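Local coordinates for oxidoreductase, NAD-binding/iron-sulfur cluster-binding protein (Nitratireductor pacificus pht-3B, PDB 6ZXU) that is a catabolic reductive dehalogenase that carries cobalamin and two [4Fe-4S] clusters and probably removes halogen from organohalide substrates, at residues N353-Q358 / S478-E483; V395-A400 / S526-I531; V424-D429 / K515-T520. All blocks are in the same frame, centred on the assembly; numbering follows the deposited sequence.

Contact 1: N353-Q358 / S478-E483; sequences NMVPLQ and SNAHSE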
# COMPACT_ATOMS: atom_id res chain seq x y z
N ASN A 353 -12.44 11.58 2.06
CA ASN A 353 -13.06 12.31 1.00
C ASN A 353 -12.98 11.71 -0.35
O ASN A 353 -13.51 12.26 -1.29
CB ASN A 353 -12.57 13.73 1.00
CG ASN A 353 -13.11 14.49 2.22
OD1 ASN A 353 -14.27 14.93 2.24
ND2 ASN A 353 -12.30 14.59 3.28
N MET A 354 -12.26 10.60 -0.49
CA MET A 354 -12.34 9.82 -1.72
C MET A 354 -13.59 8.95 -1.77
O MET A 354 -14.01 8.51 -2.84
CB MET A 354 -11.07 8.98 -1.93
CG MET A 354 -9.88 9.76 -2.47
SD MET A 354 -8.45 8.72 -2.90
CE MET A 354 -7.86 8.19 -1.28
N VAL A 355 -14.20 8.68 -0.60
CA VAL A 355 -15.33 7.77 -0.53
C VAL A 355 -16.52 8.22 -1.47
O VAL A 355 -17.04 7.38 -2.23
CB VAL A 355 -15.80 7.56 0.87
CG1 VAL A 355 -17.04 6.69 0.88
CG2 VAL A 355 -14.70 6.91 1.70
N PRO A 356 -16.86 9.51 -1.52
CA PRO A 356 -17.99 9.88 -2.40
C PRO A 356 -17.70 9.69 -3.87
O PRO A 356 -18.65 9.72 -4.66
CB PRO A 356 -18.19 11.38 -2.09
CG PRO A 356 -17.68 11.52 -0.69
CD PRO A 356 -16.49 10.63 -0.65
N LEU A 357 -16.42 9.47 -4.22
CA LEU A 357 -16.04 9.34 -5.61
C LEU A 357 -15.92 7.91 -6.06
O LEU A 357 -15.49 7.68 -7.16
CB LEU A 357 -14.74 10.09 -5.91
CG LEU A 357 -14.66 11.58 -5.49
CD1 LEU A 357 -13.45 12.22 -6.12
CD2 LEU A 357 -15.88 12.34 -5.92
N GLN A 358 -16.30 6.95 -5.21
CA GLN A 358 -16.01 5.49 -5.49
C GLN A 358 -16.75 4.93 -6.69
O GLN A 358 -16.25 4.04 -7.34
CB GLN A 358 -16.26 4.66 -4.25
CG GLN A 358 -15.13 4.90 -3.26
CD GLN A 358 -15.17 3.97 -2.07
OE1 GLN A 358 -15.80 2.94 -2.09
NE2 GLN A 358 -14.51 4.35 -1.02
N SER A 478 -12.83 0.35 -0.97
CA SER A 478 -11.73 0.82 -0.15
C SER A 478 -11.83 0.38 1.29
O SER A 478 -12.79 -0.23 1.71
CB SER A 478 -11.66 2.36 -0.24
OG SER A 478 -12.80 2.89 0.45
N ASN A 479 -10.81 0.69 2.08
CA ASN A 479 -10.85 0.40 3.51
C ASN A 479 -12.03 1.16 4.15
O ASN A 479 -12.62 0.68 5.09
CB ASN A 479 -9.54 0.83 4.21
CG ASN A 479 -9.34 2.38 4.25
OD1 ASN A 479 -9.26 3.10 3.17
ND2 ASN A 479 -9.21 2.91 5.47
N ALA A 480 -12.32 2.35 3.64
CA ALA A 480 -13.36 3.22 4.18
C ALA A 480 -14.75 2.77 3.77
O ALA A 480 -15.72 3.00 4.50
CB ALA A 480 -13.13 4.65 3.80
N HIS A 481 -14.85 2.07 2.65
CA HIS A 481 -16.13 1.58 2.20
C HIS A 481 -15.97 0.55 1.13
O HIS A 481 -15.63 0.86 -0.01
CB HIS A 481 -16.97 2.75 1.67
CG HIS A 481 -18.40 2.39 1.42
ND1 HIS A 481 -18.80 1.62 0.35
CD2 HIS A 481 -19.50 2.67 2.12
CE1 HIS A 481 -20.10 1.45 0.41
NE2 HIS A 481 -20.55 2.08 1.48
N SER A 482 -16.17 -0.71 1.50
CA SER A 482 -16.21 -1.81 0.53
C SER A 482 -17.54 -2.50 0.61
O SER A 482 -18.07 -2.74 1.72
CB SER A 482 -15.14 -2.89 0.82
OG SER A 482 -13.83 -2.44 0.56
N GLU A 483 -18.00 -2.98 -0.53
CA GLU A 483 -19.12 -3.91 -0.56
C GLU A 483 -18.74 -5.36 -0.91
O GLU A 483 -19.59 -6.21 -1.03
CB GLU A 483 -20.20 -3.33 -1.45
CG GLU A 483 -20.81 -2.14 -0.72
CD GLU A 483 -21.96 -1.43 -1.46
OE1 GLU A 483 -22.16 -1.61 -2.66
OE2 GLU A 483 -22.64 -0.64 -0.78

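Contact 2: V395-A400 / S526-I531; sequences VGICRA and SVDRPI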
# COMPACT_ATOMS: atom_id res chain seq x y z
N VAL A 395 -1.53 -6.32 -10.53
CA VAL A 395 -2.89 -6.23 -11.03
C VAL A 395 -3.35 -7.63 -11.53
O VAL A 395 -2.61 -8.32 -12.20
CB VAL A 395 -3.06 -5.24 -12.23
CG1 VAL A 395 -4.53 -5.10 -12.60
CG2 VAL A 395 -2.48 -3.88 -11.94
N GLY A 396 -4.51 -8.03 -11.05
CA GLY A 396 -5.16 -9.25 -11.51
C GLY A 396 -6.64 -9.01 -11.68
O GLY A 396 -7.21 -8.13 -11.09
N ILE A 397 -7.30 -9.90 -12.39
CA ILE A 397 -8.69 -9.80 -12.72
C ILE A 397 -9.39 -11.13 -12.55
O ILE A 397 -8.83 -12.18 -12.93
CB ILE A 397 -8.85 -9.35 -14.24
CG1 ILE A 397 -8.07 -8.06 -14.48
CG2 ILE A 397 -10.33 -9.17 -14.55
CD1 ILE A 397 -7.85 -7.73 -15.92
N CYS A 398 -10.53 -11.10 -11.94
CA CYS A 398 -11.39 -12.29 -11.74
C CYS A 398 -12.85 -11.93 -11.95
O CYS A 398 -13.23 -10.77 -11.97
CB CYS A 398 -11.13 -12.98 -10.38
SG CYS A 398 -11.66 -12.07 -8.92
N ARG A 399 -13.71 -12.95 -12.10
CA ARG A 399 -15.15 -12.72 -11.96
C ARG A 399 -15.54 -12.39 -10.53
O ARG A 399 -15.11 -13.05 -9.59
CB ARG A 399 -15.92 -13.97 -12.41
CG ARG A 399 -15.80 -14.13 -13.89
CD ARG A 399 -16.88 -15.01 -14.53
NE ARG A 399 -16.90 -14.73 -15.99
CZ ARG A 399 -17.71 -13.83 -16.59
NH1 ARG A 399 -18.63 -13.15 -15.89
NH2 ARG A 399 -17.63 -13.67 -17.90
N ALA A 400 -16.40 -11.41 -10.38
CA ALA A 400 -16.94 -11.00 -9.07
C ALA A 400 -18.13 -11.88 -8.76
O ALA A 400 -19.26 -11.57 -9.12
CB ALA A 400 -17.36 -9.53 -9.10
N SER A 526 -10.77 -10.69 -20.03
CA SER A 526 -10.29 -12.03 -19.71
C SER A 526 -9.80 -12.11 -18.24
O SER A 526 -9.17 -11.18 -17.73
CB SER A 526 -9.17 -12.44 -20.61
OG SER A 526 -9.59 -12.33 -21.94
N VAL A 527 -10.13 -13.20 -17.57
CA VAL A 527 -9.82 -13.37 -16.15
C VAL A 527 -8.55 -14.13 -16.01
O VAL A 527 -8.11 -14.82 -16.94
CB VAL A 527 -10.99 -14.05 -15.34
CG1 VAL A 527 -12.23 -13.24 -15.46
CG2 VAL A 527 -11.20 -15.43 -15.76
N ASP A 528 -7.83 -13.86 -14.93
CA ASP A 528 -6.68 -14.63 -14.54
C ASP A 528 -7.09 -15.90 -13.82
O ASP A 528 -8.25 -16.09 -13.59
CB ASP A 528 -5.75 -13.79 -13.65
CG ASP A 528 -5.15 -12.60 -14.47
OD1 ASP A 528 -4.31 -12.84 -15.35
OD2 ASP A 528 -5.54 -11.44 -14.26
N ARG A 529 -6.14 -16.79 -13.63
CA ARG A 529 -6.36 -18.04 -12.92
C ARG A 529 -5.61 -18.06 -11.57
O ARG A 529 -4.62 -17.36 -11.42
CB ARG A 529 -5.89 -19.23 -13.76
CG ARG A 529 -6.75 -19.52 -14.96
CD ARG A 529 -6.41 -20.87 -15.60
NE ARG A 529 -5.13 -20.88 -16.27
CZ ARG A 529 -4.39 -21.97 -16.45
NH1 ARG A 529 -4.75 -23.14 -15.92
NH2 ARG A 529 -3.24 -21.89 -17.11
N PRO A 530 -6.11 -18.81 -10.60
CA PRO A 530 -5.36 -19.01 -9.37
C PRO A 530 -3.95 -19.49 -9.56
O PRO A 530 -3.61 -20.08 -10.62
CB PRO A 530 -6.19 -20.06 -8.63
CG PRO A 530 -7.56 -19.88 -9.15
CD PRO A 530 -7.43 -19.44 -10.55
N ILE A 531 -3.11 -19.32 -8.53
CA ILE A 531 -1.68 -19.67 -8.64
C ILE A 531 -1.35 -20.77 -7.63
O ILE A 531 -2.05 -20.97 -6.64
CB ILE A 531 -0.72 -18.47 -8.45
CG1 ILE A 531 -1.00 -17.84 -7.13
CG2 ILE A 531 -0.83 -17.53 -9.65
CD1 ILE A 531 -0.05 -16.71 -6.77

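Contact 3: V424-D429 / K515-T520; sequences VVMLID and KSIVFT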
# COMPACT_ATOMS: atom_id res chain seq x y z
N VAL A 424 -11.45 -6.17 -10.45
CA VAL A 424 -10.05 -5.84 -10.71
C VAL A 424 -9.39 -5.64 -9.34
O VAL A 424 -9.83 -4.86 -8.52
CB VAL A 424 -9.91 -4.58 -11.54
CG1 VAL A 424 -8.42 -4.30 -11.86
CG2 VAL A 424 -10.72 -4.77 -12.82
N VAL A 425 -8.38 -6.47 -9.08
CA VAL A 425 -7.73 -6.54 -7.80
C VAL A 425 -6.30 -6.03 -7.99
O VAL A 425 -5.54 -6.48 -8.86
CB VAL A 425 -7.65 -7.98 -7.29
CG1 VAL A 425 -7.14 -8.04 -5.86
CG2 VAL A 425 -9.03 -8.60 -7.37
N MET A 426 -5.92 -5.11 -7.11
CA MET A 426 -4.55 -4.56 -7.13
C MET A 426 -3.93 -4.63 -5.78
O MET A 426 -4.61 -4.51 -4.78
CB MET A 426 -4.56 -3.17 -7.64
CG MET A 426 -4.96 -3.17 -9.07
SD MET A 426 -5.26 -1.58 -9.82
CE MET A 426 -6.73 -1.10 -8.87
N LEU A 427 -2.65 -4.97 -5.75
CA LEU A 427 -1.87 -5.05 -4.51
C LEU A 427 -0.90 -3.86 -4.46
O LEU A 427 -0.25 -3.56 -5.44
CB LEU A 427 -1.16 -6.33 -4.40
CG LEU A 427 -1.88 -7.67 -4.45
CD1 LEU A 427 -0.82 -8.79 -4.20
CD2 LEU A 427 -2.96 -7.76 -3.41
N ILE A 428 -0.83 -3.25 -3.31
CA ILE A 428 0.12 -2.18 -2.97
C ILE A 428 1.04 -2.74 -1.88
O ILE A 428 0.56 -3.15 -0.83
CB ILE A 428 -0.61 -0.93 -2.48
CG1 ILE A 428 -1.69 -0.46 -3.46
CG2 ILE A 428 0.40 0.17 -2.22
CD1 ILE A 428 -1.09 -0.03 -4.78
N ASP A 429 2.32 -2.71 -2.15
CA ASP A 429 3.37 -3.17 -1.25
C ASP A 429 3.38 -2.22 -0.03
O ASP A 429 3.43 -1.01 -0.18
CB ASP A 429 4.73 -3.20 -1.95
CG ASP A 429 5.82 -3.83 -1.12
OD1 ASP A 429 5.68 -3.90 0.16
OD2 ASP A 429 6.86 -4.19 -1.72
N LYS A 515 -1.45 -4.43 0.85
CA LYS A 515 -2.83 -4.13 1.00
C LYS A 515 -3.41 -4.24 -0.40
O LYS A 515 -2.77 -3.94 -1.36
CB LYS A 515 -3.18 -2.76 1.64
CG LYS A 515 -2.80 -2.57 3.11
CD LYS A 515 -3.69 -3.42 4.03
CE LYS A 515 -3.59 -2.95 5.41
NZ LYS A 515 -4.61 -3.64 6.26
N SER A 516 -4.62 -4.77 -0.47
CA SER A 516 -5.34 -4.88 -1.72
C SER A 516 -6.31 -3.71 -1.78
O SER A 516 -6.78 -3.20 -0.80
CB SER A 516 -6.10 -6.19 -1.81
OG SER A 516 -6.98 -6.32 -0.72
N ILE A 517 -6.61 -3.34 -3.01
CA ILE A 517 -7.79 -2.55 -3.37
C ILE A 517 -8.49 -3.34 -4.49
O ILE A 517 -7.85 -3.99 -5.31
CB ILE A 517 -7.36 -1.12 -3.79
CG1 ILE A 517 -8.55 -0.18 -4.04
CG2 ILE A 517 -6.48 -1.15 -5.05
CD1 ILE A 517 -9.25 0.28 -2.86
N VAL A 518 -9.79 -3.29 -4.48
CA VAL A 518 -10.64 -3.90 -5.50
C VAL A 518 -11.56 -2.84 -6.09
O VAL A 518 -12.06 -1.97 -5.39
CB VAL A 518 -11.49 -5.04 -4.93
CG1 VAL A 518 -12.35 -5.64 -6.00
CG2 VAL A 518 -10.64 -6.10 -4.33
N PHE A 519 -11.68 -2.82 -7.42
CA PHE A 519 -12.84 -2.19 -8.01
C PHE A 519 -13.55 -3.18 -8.87
O PHE A 519 -12.93 -3.96 -9.57
CB PHE A 519 -12.59 -0.87 -8.77
CG PHE A 519 -11.95 -1.02 -10.08
CD1 PHE A 519 -10.55 -0.97 -10.19
CD2 PHE A 519 -12.72 -1.06 -11.24
CE1 PHE A 519 -9.95 -1.05 -11.42
CE2 PHE A 519 -12.10 -1.17 -12.48
CZ PHE A 519 -10.73 -1.18 -12.56
N THR A 520 -14.88 -3.15 -8.76
CA THR A 520 -15.73 -4.00 -9.59
C THR A 520 -16.18 -3.23 -10.82
O THR A 520 -16.25 -2.00 -10.80
CB THR A 520 -16.90 -4.53 -8.80
OG1 THR A 520 -17.61 -3.47 -8.16
CG2 THR A 520 -16.37 -5.52 -7.70

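Contact 1: N353-Q358 / S478-E483
Val-355 and His-481 mark the closest approach of the two backbones, their CA atoms 6.8 Å apart, where a 3-10 turn following helix 342-354 faces an irregular loop after strand 474-477. Val-355 sets one methyl on each of two neighbours: CG2 presses on Ala-480 CB at 3.5 Å, tighter than usual for two carbons, while CG1 lies 4.0 Å from His-481 CB, the two side chains crossing at about a right angle. Gln-358, extended beyond CG (chi2 -172°), carries its amide in between the Ser-478 side chain and the His-481 carbonyl. An alanine here would remove that amide and would probably leave the Ser-478 hydroxyl and the His-481 carbonyl without this polar neighbour, opening a gap between turn and loop. The loop also holds itself: Ser-478 OG accepts from His-481 N at 3.1 Å, an ST motif, and Ser-482 OG donates to Ser-478 O at 2.7 Å. Ser-482 touches the cobalamin and its OG also bonds His-486. The chemistry thus implies a loop braced in part by its own serine hydroxyls, with a small apolar patch and the Gln-358 amide joining it to the helical turn.

Contact 2: V395-A400 / S526-I531
Asp-528 grips Ile-397 twice, once through its backbone and once through its carboxylate, and so illustrates how a loop without regular structure can pair with the outer edge of a sheet. Its N donates to Ile-397 O at 2.8 Å and 159°, from a position somewhat tilted from the carbonyl plane. The return bond comes from Ile-397 N, which reaches Asp-528 OD2 at 3.0 Å with a more bent angle of 144°. That oxygen uses its anti lone pair, the one turned away from OD1. With CG set beside its own backbone N (chi1 -66°), Asp-528 can present N-H and carboxylate to the same residue. OD1 forms a salt bridge with Lys-384 of helix 376-390, while OD2 receives Ile-397 N.

The other edge of strand 394-399 is occupied as well: Gly-396 and Cys-398 make backbone hydrogen bonds with Val-425 and Ala-423 of strand 422-429. The remaining contacts are plain packing. Val-527 lays CG1 against the strand backbone, 3.7 Å from Arg-399 N, and meets the CG of Arg-399 at 4.0 Å, the two side chains crossing at about a right angle. Ile-397 turns CG2 to the carbonyl of Ser-526, 3.9 Å from its O, and packs further on Ala-380 of the helix. Gly-396 CA also comes within 3.5 Å of Asp-528 OD2.

Both backbone polar atoms of Ile-397 are therefore satisfied by a single residue, with a side-chain oxygen standing where a neighbouring strand would offer a carbonyl. Lys-384 probably offsets the charge of the same carboxylate, and this one aspartate is in contact with the sheet edge, the helix before it and, through its own backbone, the loop.

Contact 3: V424-D429 / K515-T520
Val-424 sits over one face of the Phe-519 ring, the two side chains lying side by side and pointing the same way. The valine CB is 3.8 Å from the ring centroid and 23° off its normal, a CH-pi contact displaced toward the rim. The two methyls divide the outer part of the ring: CG1 meets CE1 at 3.6 Å, and CG2 meets CZ at the same distance. With CG between its own backbone N and carbonyl carbon, Phe-519 lays its ring alongside Val-424. Met-426 approaches differently. Its chain bends at the last torsion (chi3 -66°), bringing CE near the plane of the ring at the edge, 4.0 Å from Phe-519 CD1. The same methyl also lies 3.8 Å from Ile-517 CG2, so that it touches both partners.

Six backbone hydrogen bonds fix this register in an antiparallel pairing, with the strand axes at 153°. Val-424 with Phe-519, Met-426 with Ile-517 and Ile-428 with Lys-515 are hydrogen-bonded pairs; Val-425 with Val-518 and Leu-427 with Ser-516 are the non-hydrogen-bonded ones between them. The two strands are the inner pair of a four-stranded antiparallel sheet, in which helix 445-469 packs on the side of Met-426 and Ile-517 and helix 486-492 on that of Val-425 and Val-518.

On the latter side the contacts are looser. Val-425 CG2 and Val-518 CG2 stand 4.3 Å apart, and Leu-427 CD2 reaches Ser-516 CB at 3.9 Å. The Ser-516 hydroxyl bonds His-486, while its carbonyl O bonds the cobalamin. The Lys-515 side chain starts on the face of Ile-428, but its far end runs off to Tyr-453 and an oxygen of the cobalamin, both bonded to NZ.

How the contacts relate
Contacts 2 and 3 belong to one four-stranded antiparallel sheet ordered 394-399, 422-429, 514-521, 474-477. Contact 3 joins its inner strands; contact 2 adds a loop to the outer edge of 394-399, and contact 1 lies just past the end of 474-477, the opposite edge strand. The centres of contacts 1 and 2 are accordingly about 22 Å apart, each 12 to 13 Å from contact 3. Val-395 CG2 packs on Met-426 CG at 3.8 Å, joining contact 2 to contact 3, while Ser-478 packs on Ile-517. Along the chain, contact 3 nests inside the loop closed by contact 2, and contact 1 crosses both. Residues distant in sequence thus meet on one sheet beside the cobalamin, which residues of contacts 1 and 3 touch.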